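Long-range contact in probable hydrolase (Pseudomonas aeruginosa, PDB 7AL6), which is of unknown function but has an alpha/beta hydrolase fold and is probably a hydrolase, perhaps a lipolytic one: residues S108-P116 / N220-P228. Numbering follows the deposited sequence. Where two conformers were deposited one is given.
Sequences SVLLAGALP and NFVRSVECP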
# COMPACT_ATOMS: atom_id res chain seq x y z
N SER A 108 -17.05 -15.37 15.27
CA SER A 108 -18.11 -16.17 14.69
C SER A 108 -19.47 -15.73 15.21
O SER A 108 -20.43 -15.65 14.44
CB SER A 108 -17.90 -17.64 15.03
OG SER A 108 -16.74 -18.18 14.43
N VAL A 109 -19.56 -15.48 16.53
CA VAL A 109 -20.83 -15.04 17.14
C VAL A 109 -21.25 -13.70 16.59
O VAL A 109 -22.43 -13.46 16.32
CB VAL A 109 -20.71 -14.99 18.68
CG1 VAL A 109 -21.89 -14.20 19.32
CG2 VAL A 109 -20.64 -16.40 19.28
N LEU A 110 -20.30 -12.78 16.42
CA LEU A 110 -20.58 -11.43 15.88
C LEU A 110 -21.14 -11.59 14.46
O LEU A 110 -22.12 -11.00 14.18
CB LEU A 110 -19.29 -10.62 15.84
CG LEU A 110 -18.81 -10.04 17.16
CD1 LEU A 110 -17.66 -9.09 16.92
CD2 LEU A 110 -19.92 -9.34 17.91
N LEU A 111 -20.53 -12.43 13.65
CA LEU A 111 -20.95 -12.67 12.26
C LEU A 111 -22.33 -13.34 12.23
O LEU A 111 -23.16 -12.89 11.49
CB LEU A 111 -19.88 -13.53 11.60
CG LEU A 111 -19.96 -13.64 10.09
CD1 LEU A 111 -20.12 -12.28 9.44
CD2 LEU A 111 -18.73 -14.34 9.57
N ALA A 112 -22.55 -14.34 13.07
CA ALA A 112 -23.82 -15.09 13.15
C ALA A 112 -24.92 -14.13 13.59
O ALA A 112 -25.99 -14.18 13.05
CB ALA A 112 -23.68 -16.27 14.07
N GLY A 113 -24.62 -13.25 14.52
CA GLY A 113 -25.60 -12.29 14.99
C GLY A 113 -25.88 -11.19 13.99
O GLY A 113 -27.02 -10.70 13.90
N ALA A 114 -24.87 -10.78 13.22
CA ALA A 114 -25.03 -9.66 12.31
C ALA A 114 -25.65 -10.08 10.99
O ALA A 114 -26.42 -9.31 10.41
CB ALA A 114 -23.68 -8.97 12.05
N LEU A 115 -25.26 -11.24 10.48
CA LEU A 115 -25.73 -11.75 9.19
C LEU A 115 -26.29 -13.16 9.35
O LEU A 115 -25.77 -14.13 8.78
CB LEU A 115 -24.60 -11.73 8.17
CG LEU A 115 -24.26 -10.34 7.62
CD1 LEU A 115 -23.11 -10.47 6.60
CD2 LEU A 115 -25.51 -9.71 6.97
N PRO A 116 -27.40 -13.34 10.08
CA PRO A 116 -27.94 -14.67 10.32
C PRO A 116 -28.30 -15.42 9.03
O PRO A 116 -28.16 -16.56 9.00
CB PRO A 116 -29.14 -14.46 11.23
CG PRO A 116 -29.40 -12.99 11.21
CD PRO A 116 -28.13 -12.31 10.76
N ASN A 220 -26.55 -8.74 23.28
CA ASN A 220 -27.46 -8.59 22.12
C ASN A 220 -26.93 -9.42 20.95
O ASN A 220 -27.72 -10.03 20.29
CB ASN A 220 -27.67 -7.13 21.77
CG ASN A 220 -28.91 -6.55 22.42
OD1 ASN A 220 -30.01 -6.74 21.93
ND2 ASN A 220 -28.76 -5.86 23.52
N PHE A 221 -25.62 -9.44 20.71
CA PHE A 221 -25.02 -10.24 19.62
C PHE A 221 -25.28 -11.72 19.90
O PHE A 221 -25.70 -12.39 19.01
CB PHE A 221 -23.53 -9.93 19.45
CG PHE A 221 -23.26 -8.78 18.53
CD1 PHE A 221 -23.32 -8.94 17.16
CD2 PHE A 221 -22.96 -7.53 19.02
CE1 PHE A 221 -23.09 -7.88 16.32
CE2 PHE A 221 -22.72 -6.47 18.17
CZ PHE A 221 -22.80 -6.64 16.82
N VAL A 222 -25.07 -12.18 21.12
CA VAL A 222 -25.25 -13.60 21.51
C VAL A 222 -26.73 -13.94 21.34
O VAL A 222 -27.05 -14.94 20.76
CB VAL A 222 -24.81 -13.85 22.96
CG1 VAL A 222 -25.35 -15.16 23.48
CG2 VAL A 222 -23.31 -13.82 23.11
N ARG A 223 -27.59 -13.03 21.76
CA ARG A 223 -29.04 -13.21 21.69
C ARG A 223 -29.52 -13.21 20.25
O ARG A 223 -30.53 -13.85 19.94
CB ARG A 223 -29.78 -12.11 22.45
CG ARG A 223 -29.77 -12.25 23.95
CD ARG A 223 -30.77 -13.30 24.44
NE ARG A 223 -30.31 -13.87 25.69
CZ ARG A 223 -30.63 -13.39 26.88
NH1 ARG A 223 -31.47 -12.36 26.97
NH2 ARG A 223 -30.14 -13.96 27.98
N SER A 224 -28.83 -12.49 19.38
CA SER A 224 -29.18 -12.37 17.94
C SER A 224 -28.77 -13.60 17.13
O SER A 224 -29.18 -13.67 16.00
CB SER A 224 -28.61 -11.13 17.36
OG SER A 224 -29.35 -10.02 17.81
N VAL A 225 -27.97 -14.51 17.66
CA VAL A 225 -27.59 -15.73 16.90
C VAL A 225 -28.88 -16.50 16.60
O VAL A 225 -29.66 -16.68 17.51
CB VAL A 225 -26.57 -16.60 17.65
CG1 VAL A 225 -26.40 -17.94 16.99
CG2 VAL A 225 -25.24 -15.90 17.80
N GLU A 226 -29.12 -16.92 15.37
CA GLU A 226 -30.36 -17.61 15.01
C GLU A 226 -30.10 -19.09 14.74
O GLU A 226 -31.05 -19.83 14.80
CB GLU A 226 -30.98 -17.00 13.76
CG GLU A 226 -31.30 -15.54 13.89
CD GLU A 226 -32.04 -14.96 12.70
OE1 GLU A 226 -32.42 -15.69 11.86
OE2 GLU A 226 -32.21 -13.78 12.66
N CYS A 227 -28.86 -19.50 14.56
CA CYS A 227 -28.58 -20.84 14.13
C CYS A 227 -28.26 -21.77 15.29
O CYS A 227 -27.98 -21.32 16.40
CB CYS A 227 -27.40 -20.86 13.14
SG CYS A 227 -25.85 -20.29 13.92
N PRO A 228 -28.32 -23.07 15.05
CA PRO A 228 -27.85 -24.03 16.05
C PRO A 228 -26.41 -23.75 16.41
O PRO A 228 -25.59 -23.43 15.55
CB PRO A 228 -27.99 -25.39 15.34
CG PRO A 228 -29.08 -25.16 14.31
CD PRO A 228 -28.90 -23.72 13.87
O HOH W 1 -27.29 -16.78 13.34
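Phe221, Val222 and Val225 pack against Val109, Leu110 and Ala112 in a largely apolar, buried contact of the alpha/beta hydrolase fold. Segment 108-116 holds the end of helix 103-114, the helix that starts at the probable nucleophile elbow, and the two residues after it. Segment 220-228 ends helix 215-223 and leads into strand 229-234 of the central sheet.

The backbones come closest at Gly113, whose CA lies 4.4 Å from CA of Val225. With no side chain there, Gly113 CA can sit 4.0 Å from Phe221 O. The methyl CD2 of Leu110 lies over one face of the Phe221 ring, 3.5 Å from its centroid, in a CH-pi contact. Ala114 CB meets the ring edge. Leu142 of the second subunit packs on both Ala114 and Phe221, so the contact reaches the subunit interface. CG1 of Val109 stands anti to the backbone N (chi1 165°), where it meets CG2 of both Val222 and Val225.

No direct hydrogen bond joins the segments. Water 1 bridges them instead, donating to Ala112 O at 2.9 Å and accepting from Glu226 N at 2.7 Å. At the more exposed end of the contact, the extended Glu226 side chain lies against the Pro116 ring, with OE2 3.3 Å from Pro116 CG.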